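FAD:protein FMN transferase (Pseudomonas stutzeri ATCC 14405 = CCUG 16156, PDB 5MGY) probably transfers FMN from FAD onto a threonine side chain of target proteins, releasing AMP, with magnesium or manganese as cofactor. Local coordinates at residues Tyr162-Val167 with Val181-Glu186; Trp199-Glu204 with Lys215-Asp220; Ala258-Ile263 with Gly272-Leu277. All coordinates share one frame; numbering follows the deposited sequence.

Contact 1 (Tyr162-Val167 with Val181-Glu186); sequences YAVDLV and VEITGE
Helix 159-173 packs here against the antiparallel eight-stranded sheet of the ApbE fold, over the hairpin of strands 179-183 and 186-190. The touching residues are Ala163, Val164 and Val167 on the helix and Val181, Ile183 and Glu186 on the hairpin. The axis of helix 162-167 runs 8.2 Å from that of strand 181-183, with their directions 148° apart. Val164 and Ile183 carry most of the contact. In Ile183, CG1 is anti to the carbonyl carbon (chi1 -60°) and the chain then extends (chi2 169°), which brings the CD1 methyl up to the helix backbone. Ile183 CD1 lies 3.6 Å from Val164 N. It also meets Ala163 CB at 3.7 Å. The side chains of Val164 and Ile183 pass alongside each other, head to tail, with Val164 CG2 3.8 Å from Ile183 CD1. The same CG2 methyl lies 3.7 Å from Glu186 O. That carbonyl is already engaged, since Ile183 N donates to Glu186 O at 2.8 Å. This bond pairs the two strand ends on which the type I' turn from Ile183 to Glu186 sits. Further along the helix, Val167 CG1 meets Val181 CG1 at 3.9 Å, and Val167 CG2 also reaches Ile183 CD1. On other sides, Ala163 and Val167 touch helix 35-53, and Ile183 touches Tyr22 of strand 21-28. Glu186 sends its carboxylate away from the helix. Its OE2 is hydrogen-bonded to Ser225 OG, and the side chain ends about 3 Å from that of the magnesium ligand Asp271. Between the segments the chemistry is therefore apolar: alanine and branched side chains bury the helix face on the sheet, while the turn places an acidic group beside the metal site.

Contact 2 (Trp199-Glu204 with Lys215-Asp220); sequences WRIAIE and KIVELD
Ile201 and Val217 form the apolar centre of this beta hairpin, facing each other on antiparallel strands 199-205 and 213-219. Their side chains run together off the same face, with Ile201 CG2 3.5 Å from Val217 CG2. Both methyls sit between the backbone N and the carbonyl carbon of their own residues. Leu219 crosses beside them and sets CD1 3.8 Å from Ile201 CG2. Leu187 of strand 186-190 touches Ile201 and Leu219, and Phe318 of helix 312-318 touches Val217. On the other face, Ala202 CB meets Ile216 CD1 at 3.6 Å. The backbones around Ile201 and Val217 are joined by two bonds. Ile201 N donates to Val217 O, and Val217 N to Ile201 O, each at 3.0 Å. A second pair of bonds links Ile203 and Lys215. The polar edge lies on the Ala202 face. There Arg200 and Glu218 run alongside each other, and Arg200 NH2 forms a salt bridge with Glu218 OE2 at 2.8 Å. Its hydrogen bond is weak, bent to 126°, and the guanidinium and carboxylate planes are 78° apart. The Ile201 and Val217 face is thus mostly apolar and packs on Leu187 and Phe318, with Lys215 NZ hydrogen-bonded to Phe318 O. The other face joins an apolar pair to a charged pair at the surface, where solvent probably weakens the attraction of the charges.

Contact 3 (Ala258-Ile263 with Gly272-Leu277); sequences AAVTVI and GLSTAL. With MG (magnesium ion), chain I.
Val260 and Val262 of strand 257-264 pack on helix 267-292 in a helix-on-sheet layer of the ApbE fold. The helix follows that strand in the chain and runs back across the eight-stranded antiparallel sheet. The axes of the two segments approach to 7.6 Å. Apolar contacts dominate. Leu277 CD1 lies close to both valines, 3.9 Å from Val260 CG2 and 3.8 Å from Val262 CG2. The Val260 side chain is roughly perpendicular to that of Leu277. Other contacts set methyls against the helix backbone. Val260 CG1, between its backbone N and carbonyl carbon (chi1 53°), rests 3.7 Å from Ser274 O. Val262 CG2 lies 3.7 Å from Ser274 N. An alanine at Val260 would remove both methyls and would probably open a gap beside Leu277 CB and CD1, leaving that leucine freer to turn. Around them, Phe298 of strand 295-301 touches both Val260 and Leu277. Metal binding belongs to another side of the helix. At its CB, Thr275 leaves the helix on the side away from the strand, and Ser157 O and Asp271 OD2 complete the protein ligands of the magnesium ion. With its hydroxyl anti to the carbonyl carbon, Thr275 OG1 binds the magnesium ion at 2.5 Å.

The contacts come one after another along the chain, in the order 1, 2, 3, without overlap. Their centres lie about 16 Å apart in every pair. Contacts 1 and 3 each set a helix against the eight-stranded sheet, on strands 179-183 and 257-264. Strands 186-190 and 222-227 lie between those two in the sheet. Contact 2 is a separate two-stranded hairpin. It touches contact 3 where Ile203 CG2 lies 3.7 Å from Thr261 OG1. Contacts 1 and 3 do not touch, but they approach the magnesium ion from different strands of one sheet, with the Glu186 side chain about 5 Å from the metal. Contact 2 packs on that sheet away from the site.

Contact 1 (Tyr162-Val167 with Val181-Glu186)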
loop_
_atom_site.group_PDB
_atom_site.type_symbol
_atom_site.label_atom_id
_atom_site.label_comp_id
_atom_site.label_asym_id
_atom_site.label_seq_id
_atom_site.Cartn_x
_atom_site.Cartn_y
_atom_site.Cartn_z
ATOM N N TYR A 162 1.587 6.353 -0.617
ATOM C CA TYR A 162 2.384 7.512 -0.956
ATOM C C TYR A 162 1.472 8.612 -1.525
ATOM O O TYR A 162 1.543 9.753 -1.085
ATOM C CB TYR A 162 3.422 7.099 -1.970
ATOM C CG TYR A 162 4.337 8.193 -2.406
ATOM C CD1 TYR A 162 5.073 8.914 -1.477
ATOM C CD2 TYR A 162 4.492 8.505 -3.793
ATOM C CE1 TYR A 162 5.949 9.903 -1.897
ATOM C CE2 TYR A 162 5.368 9.488 -4.225
ATOM C CZ TYR A 162 6.085 10.185 -3.273
ATOM O OH TYR A 162 6.946 11.160 -3.673
ATOM N N ALA A 163 0.584 8.234 -2.439
ATOM C CA ALA A 163 -0.377 9.140 -3.065
ATOM C C ALA A 163 -1.228 9.868 -2.016
ATOM O O ALA A 163 -1.461 11.058 -2.145
ATOM C CB ALA A 163 -1.260 8.398 -4.080
ATOM N N VAL A 164 -1.644 9.156 -0.969
ATOM C CA VAL A 164 -2.457 9.699 0.099
ATOM C C VAL A 164 -1.634 10.750 0.841
ATOM O O VAL A 164 -2.127 11.849 1.154
ATOM C CB VAL A 164 -2.913 8.552 1.041
ATOM C CG1 VAL A 164 -3.438 9.065 2.393
ATOM C CG2 VAL A 164 -3.993 7.744 0.369
ATOM N N ASP A 165 -0.366 10.417 1.113
ATOM C CA ASP A 165 0.491 11.309 1.873
ATOM C C ASP A 165 0.725 12.556 1.028
ATOM O O ASP A 165 0.569 13.658 1.562
ATOM C CB ASP A 165 1.815 10.675 2.324
ATOM C CG ASP A 165 1.668 9.647 3.454
ATOM O OD1 ASP A 165 0.700 9.716 4.260
ATOM O OD2 ASP A 165 2.566 8.752 3.591
ATOM N N LEU A 166 1.017 12.396 -0.268
ATOM C CA LEU A 166 1.209 13.562 -1.139
ATOM C C LEU A 166 -0.023 14.462 -1.227
ATOM O O LEU A 166 0.098 15.678 -1.134
ATOM C CB LEU A 166 1.699 13.185 -2.550
ATOM C CG LEU A 166 3.130 12.600 -2.643
ATOM C CD1 LEU A 166 3.344 12.042 -4.069
ATOM C CD2 LEU A 166 4.241 13.566 -2.168
ATOM N N VAL A 167 -1.194 13.876 -1.384
ATOM C CA VAL A 167 -2.404 14.657 -1.415
ATOM C C VAL A 167 -2.567 15.426 -0.108
ATOM O O VAL A 167 -2.871 16.583 -0.124
ATOM C CB VAL A 167 -3.635 13.792 -1.715
ATOM C CG1 VAL A 167 -4.930 14.570 -1.470
ATOM C CG2 VAL A 167 -3.563 13.322 -3.157
ATOM N N VAL A 181 -8.837 11.369 3.297
ATOM C CA VAL A 181 -8.438 11.146 1.904
ATOM C C VAL A 181 -8.353 9.651 1.667
ATOM O O VAL A 181 -7.591 9.024 2.339
ATOM C CB VAL A 181 -7.049 11.720 1.694
ATOM C CG1 VAL A 181 -6.577 11.555 0.313
ATOM C CG2 VAL A 181 -7.064 13.178 1.823
ATOM N N GLU A 182 -9.077 9.073 0.713
ATOM C CA GLU A 182 -8.958 7.643 0.452
ATOM C C GLU A 182 -8.594 7.363 -1.010
ATOM O O GLU A 182 -9.312 7.798 -1.893
ATOM C CB GLU A 182 -10.246 6.935 0.874
ATOM C CG GLU A 182 -10.440 5.486 0.351
ATOM C CD GLU A 182 -11.284 5.389 -0.955
ATOM O OE1 GLU A 182 -10.987 4.636 -1.888
ATOM O OE2 GLU A 182 -12.289 6.076 -1.131
ATOM N N ILE A 183 -7.500 6.631 -1.264
ATOM C CA ILE A 183 -7.078 6.312 -2.637
ATOM C C ILE A 183 -6.994 4.807 -2.699
ATOM O O ILE A 183 -6.155 4.240 -2.045
ATOM C CB ILE A 183 -5.757 6.993 -3.009
ATOM C CG1 ILE A 183 -5.945 8.520 -2.892
ATOM C CG2 ILE A 183 -5.305 6.612 -4.421
ATOM C CD1 ILE A 183 -4.670 9.343 -2.980
ATOM N N THR A 184 -7.911 4.166 -3.444
ATOM C CA THR A 184 -7.955 2.678 -3.653
ATOM C C THR A 184 -7.789 1.916 -2.379
ATOM O O THR A 184 -7.036 0.945 -2.319
ATOM C CB THR A 184 -6.907 2.119 -4.643
ATOM O OG1 THR A 184 -5.630 2.038 -4.023
ATOM C CG2 THR A 184 -6.797 2.985 -5.859
ATOM N N GLY A 185 -8.457 2.374 -1.334
ATOM C CA GLY A 185 -8.512 1.676 -0.082
ATOM C C GLY A 185 -7.589 2.186 0.985
ATOM O O GLY A 185 -7.982 2.242 2.140
ATOM N N GLU A 186 -6.375 2.572 0.633
ATOM C CA GLU A 186 -5.502 3.269 1.589
ATOM C C GLU A 186 -6.124 4.617 1.936
ATOM O O GLU A 186 -6.692 5.277 1.088
ATOM C CB GLU A 186 -4.079 3.510 1.012
ATOM C CG GLU A 186 -3.162 2.313 1.105
ATOM C CD GLU A 186 -3.660 1.109 0.352
ATOM O OE1 GLU A 186 -4.317 1.322 -0.692
ATOM O OE2 GLU A 186 -3.401 -0.051 0.788
#

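Contact 2 (Trp199-Glu204 with Lys215-Asp220)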
loop_
_atom_site.group_PDB
_atom_site.type_symbol
_atom_site.label_atom_id
_atom_site.label_comp_id
_atom_site.label_asym_id
_atom_site.label_seq_id
_atom_site.Cartn_x
_atom_site.Cartn_y
_atom_site.Cartn_z
ATOM N N TRP A 199 -13.361 11.643 12.417
ATOM C CA TRP A 199 -13.330 10.768 11.269
ATOM C C TRP A 199 -13.189 9.290 11.741
ATOM O O TRP A 199 -12.350 8.935 12.565
ATOM C CB TRP A 199 -12.163 11.153 10.370
ATOM C CG TRP A 199 -12.206 12.577 9.852
ATOM C CD1 TRP A 199 -11.405 13.607 10.259
ATOM C CD2 TRP A 199 -13.032 13.091 8.801
ATOM N NE1 TRP A 199 -11.697 14.728 9.553
ATOM C CE2 TRP A 199 -12.680 14.442 8.638
ATOM C CE3 TRP A 199 -13.980 12.522 7.946
ATOM C CZ2 TRP A 199 -13.287 15.268 7.684
ATOM C CZ3 TRP A 199 -14.589 13.329 7.004
ATOM C CH2 TRP A 199 -14.252 14.706 6.896
ATOM N N ARG A 200 -14.019 8.427 11.189
ATOM C CA ARG A 200 -14.018 7.043 11.569
ATOM C C ARG A 200 -13.925 6.110 10.390
ATOM O O ARG A 200 -14.536 6.354 9.321
ATOM C CB ARG A 200 -15.331 6.754 12.257
ATOM C CG ARG A 200 -15.673 7.677 13.419
ATOM C CD ARG A 200 -16.934 7.162 14.075
ATOM N NE ARG A 200 -16.745 7.152 15.515
ATOM C CZ ARG A 200 -17.400 7.933 16.359
ATOM N NH1 ARG A 200 -18.308 8.818 15.915
ATOM N NH2 ARG A 200 -17.122 7.856 17.652
ATOM N N ILE A 201 -13.180 5.035 10.575
ATOM C CA ILE A 201 -13.168 3.975 9.597
ATOM C C ILE A 201 -13.662 2.699 10.331
ATOM O O ILE A 201 -13.633 2.587 11.581
ATOM C CB ILE A 201 -11.766 3.876 8.894
ATOM C CG1 ILE A 201 -11.771 3.038 7.591
ATOM C CG2 ILE A 201 -10.721 3.271 9.817
ATOM C CD1 ILE A 201 -12.741 3.439 6.477
ATOM N N ALA A 202 -14.150 1.758 9.522
ATOM C CA ALA A 202 -14.482 0.392 9.960
ATOM C C ALA A 202 -13.468 -0.634 9.429
ATOM O O ALA A 202 -13.207 -0.683 8.218
ATOM C CB ALA A 202 -15.867 0.028 9.444
ATOM N N ILE A 203 -12.917 -1.461 10.314
ATOM C CA ILE A 203 -12.171 -2.612 9.880
ATOM C C ILE A 203 -13.121 -3.803 9.956
ATOM O O ILE A 203 -13.820 -3.963 10.984
ATOM C CB ILE A 203 -10.954 -2.821 10.764
ATOM C CG1 ILE A 203 -10.058 -1.590 10.672
ATOM C CG2 ILE A 203 -10.185 -4.058 10.305
ATOM C CD1 ILE A 203 -9.091 -1.372 11.806
ATOM N N GLU A 204 -13.140 -4.619 8.888
ATOM C CA GLU A 204 -13.918 -5.862 8.897
ATOM C C GLU A 204 -13.309 -6.909 9.858
ATOM O O GLU A 204 -12.069 -7.084 9.938
ATOM C CB GLU A 204 -14.043 -6.466 7.492
ATOM C CG GLU A 204 -14.928 -5.712 6.518
ATOM C CD GLU A 204 -16.364 -5.602 7.001
ATOM O OE1 GLU A 204 -17.109 -6.616 7.060
ATOM O OE2 GLU A 204 -16.740 -4.489 7.333
ATOM N N LYS A 215 -14.825 -3.486 13.751
ATOM C CA LYS A 215 -14.084 -2.678 14.711
ATOM C C LYS A 215 -13.996 -1.227 14.190
ATOM O O LYS A 215 -13.451 -0.972 13.117
ATOM C CB LYS A 215 -12.705 -3.298 14.902
ATOM C CG LYS A 215 -11.716 -2.502 15.723
ATOM C CD LYS A 215 -12.170 -2.303 17.148
ATOM C CE LYS A 215 -11.213 -1.391 17.907
ATOM N NZ LYS A 215 -11.426 -1.538 19.367
ATOM N N ILE A 216 -14.536 -0.286 14.956
ATOM C CA ILE A 216 -14.601 1.124 14.554
ATOM C C ILE A 216 -13.552 1.964 15.246
ATOM O O ILE A 216 -13.500 2.002 16.445
ATOM C CB ILE A 216 -15.951 1.739 14.898
ATOM C CG1 ILE A 216 -17.084 0.890 14.316
ATOM C CG2 ILE A 216 -16.058 3.170 14.409
ATOM C CD1 ILE A 216 -17.001 0.570 12.839
ATOM N N VAL A 217 -12.751 2.674 14.466
ATOM C CA VAL A 217 -11.674 3.468 15.017
ATOM C C VAL A 217 -11.761 4.912 14.541
ATOM O O VAL A 217 -12.253 5.220 13.471
ATOM C CB VAL A 217 -10.263 2.883 14.688
ATOM C CG1 VAL A 217 -10.159 1.459 15.233
ATOM C CG2 VAL A 217 -9.930 2.938 13.196
ATOM N N GLU A 218 -11.211 5.777 15.365
ATOM C CA GLU A 218 -11.177 7.176 15.141
ATOM C C GLU A 218 -9.786 7.525 14.594
ATOM O O GLU A 218 -8.800 7.226 15.225
ATOM C CB GLU A 218 -11.536 7.883 16.460
ATOM C CG GLU A 218 -12.937 7.435 16.934
ATOM C CD GLU A 218 -13.421 8.092 18.217
ATOM O OE1 GLU A 218 -12.680 8.998 18.741
ATOM O OE2 GLU A 218 -14.546 7.686 18.654
ATOM N N LEU A 219 -9.699 8.101 13.392
ATOM C CA LEU A 219 -8.412 8.463 12.816
ATOM C C LEU A 219 -8.184 9.937 12.978
ATOM O O LEU A 219 -9.002 10.750 12.533
ATOM C CB LEU A 219 -8.368 8.117 11.338
ATOM C CG LEU A 219 -8.487 6.632 10.973
ATOM C CD1 LEU A 219 -8.633 6.432 9.485
ATOM C CD2 LEU A 219 -7.280 5.866 11.427
ATOM N N ASP A 220 -7.095 10.298 13.634
ATOM C CA ASP A 220 -6.720 11.714 13.791
ATOM C C ASP A 220 -5.201 11.766 13.665
ATOM O O ASP A 220 -4.481 11.663 14.630
ATOM C CB ASP A 220 -7.216 12.312 15.141
ATOM C CG ASP A 220 -6.999 13.882 15.272
ATOM O OD1 ASP A 220 -7.333 14.465 16.340
ATOM O OD2 ASP A 220 -6.506 14.553 14.343
#

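Contact 3 (Ala258-Ile263 with Gly272-Leu277)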
loop_
_atom_site.group_PDB
_atom_site.type_symbol
_atom_site.label_atom_id
_atom_site.label_comp_id
_atom_site.label_asym_id
_atom_site.label_seq_id
_atom_site.Cartn_x
_atom_site.Cartn_y
_atom_site.Cartn_z
ATOM N N ALA A 258 -5.875 -13.852 5.649
ATOM C CA ALA A 258 -6.812 -13.413 4.608
ATOM C C ALA A 258 -6.846 -11.884 4.412
ATOM O O ALA A 258 -7.127 -11.379 3.326
ATOM C CB ALA A 258 -8.209 -13.912 4.919
ATOM N N ALA A 259 -6.581 -11.156 5.479
ATOM C CA ALA A 259 -6.441 -9.727 5.426
ATOM C C ALA A 259 -5.634 -9.281 6.635
ATOM O O ALA A 259 -5.635 -9.934 7.696
ATOM C CB ALA A 259 -7.815 -9.071 5.458
ATOM N N VAL A 260 -4.953 -8.154 6.483
ATOM C CA VAL A 260 -4.237 -7.529 7.577
ATOM C C VAL A 260 -4.355 -6.025 7.343
ATOM O O VAL A 260 -4.430 -5.520 6.217
ATOM C CB VAL A 260 -2.815 -8.080 7.723
ATOM C CG1 VAL A 260 -2.091 -7.982 6.402
ATOM C CG2 VAL A 260 -2.041 -7.376 8.811
ATOM N N THR A 261 -4.462 -5.306 8.434
ATOM C CA THR A 261 -4.756 -3.920 8.370
ATOM C C THR A 261 -3.670 -3.320 9.189
ATOM O O THR A 261 -3.463 -3.786 10.268
ATOM C CB THR A 261 -6.120 -3.615 9.017
ATOM O OG1 THR A 261 -7.181 -4.101 8.190
ATOM C CG2 THR A 261 -6.284 -2.165 9.159
ATOM N N VAL A 262 -2.989 -2.283 8.698
ATOM C CA VAL A 262 -1.994 -1.588 9.501
ATOM C C VAL A 262 -2.346 -0.111 9.685
ATOM O O VAL A 262 -2.952 0.498 8.824
ATOM C CB VAL A 262 -0.622 -1.743 8.861
ATOM C CG1 VAL A 262 0.460 -0.892 9.550
ATOM C CG2 VAL A 262 -0.212 -3.200 8.914
ATOM N N ILE A 263 -1.936 0.448 10.808
ATOM C CA ILE A 263 -2.220 1.806 11.161
ATOM C C ILE A 263 -0.904 2.407 11.564
ATOM O O ILE A 263 -0.195 1.858 12.428
ATOM C CB ILE A 263 -3.312 1.875 12.285
ATOM C CG1 ILE A 263 -4.546 1.078 11.772
ATOM C CG2 ILE A 263 -3.639 3.328 12.670
ATOM C CD1 ILE A 263 -5.881 1.441 12.340
ATOM N N GLY A 272 3.026 -0.397 3.013
ATOM C CA GLY A 272 4.200 -1.195 2.881
ATOM C C GLY A 272 4.172 -2.344 3.864
ATOM O O GLY A 272 4.273 -3.521 3.467
ATOM N N LEU A 273 4.050 -1.996 5.153
ATOM C CA LEU A 273 4.013 -2.993 6.244
ATOM C C LEU A 273 2.831 -3.906 6.055
ATOM O O LEU A 273 2.954 -5.099 6.080
ATOM C CB LEU A 273 3.964 -2.345 7.608
ATOM C CG LEU A 273 5.221 -1.481 7.915
ATOM C CD1 LEU A 273 5.014 -0.702 9.216
ATOM C CD2 LEU A 273 6.480 -2.313 7.996
ATOM N N SER A 274 1.690 -3.363 5.783
ATOM C CA SER A 274 0.581 -4.198 5.356
ATOM C C SER A 274 0.954 -5.259 4.314
ATOM O O SER A 274 0.608 -6.413 4.468
ATOM C CB SER A 274 -0.559 -3.329 4.801
ATOM O OG SER A 274 -1.548 -4.149 4.273
ATOM N N THR A 275 1.636 -4.858 3.248
ATOM C CA THR A 275 2.086 -5.836 2.227
ATOM C C THR A 275 3.040 -6.921 2.800
ATOM O O THR A 275 2.986 -8.082 2.366
ATOM C CB THR A 275 2.739 -5.109 1.011
ATOM O OG1 THR A 275 1.742 -4.340 0.341
ATOM C CG2 THR A 275 3.323 -6.080 -0.009
ATOM N N ALA A 276 3.903 -6.498 3.723
ATOM C CA ALA A 276 4.949 -7.325 4.311
ATOM C C ALA A 276 4.356 -8.369 5.249
ATOM O O ALA A 276 4.809 -9.540 5.294
ATOM C CB ALA A 276 5.905 -6.458 5.111
ATOM N N LEU A 277 3.362 -7.919 6.016
ATOM C CA LEU A 277 2.666 -8.770 6.966
ATOM C C LEU A 277 1.902 -9.847 6.235
ATOM O O LEU A 277 1.911 -10.977 6.678
ATOM C CB LEU A 277 1.734 -7.952 7.880
ATOM C CG LEU A 277 2.514 -7.083 8.831
ATOM C CD1 LEU A 277 1.584 -6.403 9.813
ATOM C CD2 LEU A 277 3.595 -7.892 9.577
HETATM MG MG MG I . 0.272 -2.454 -0.482
#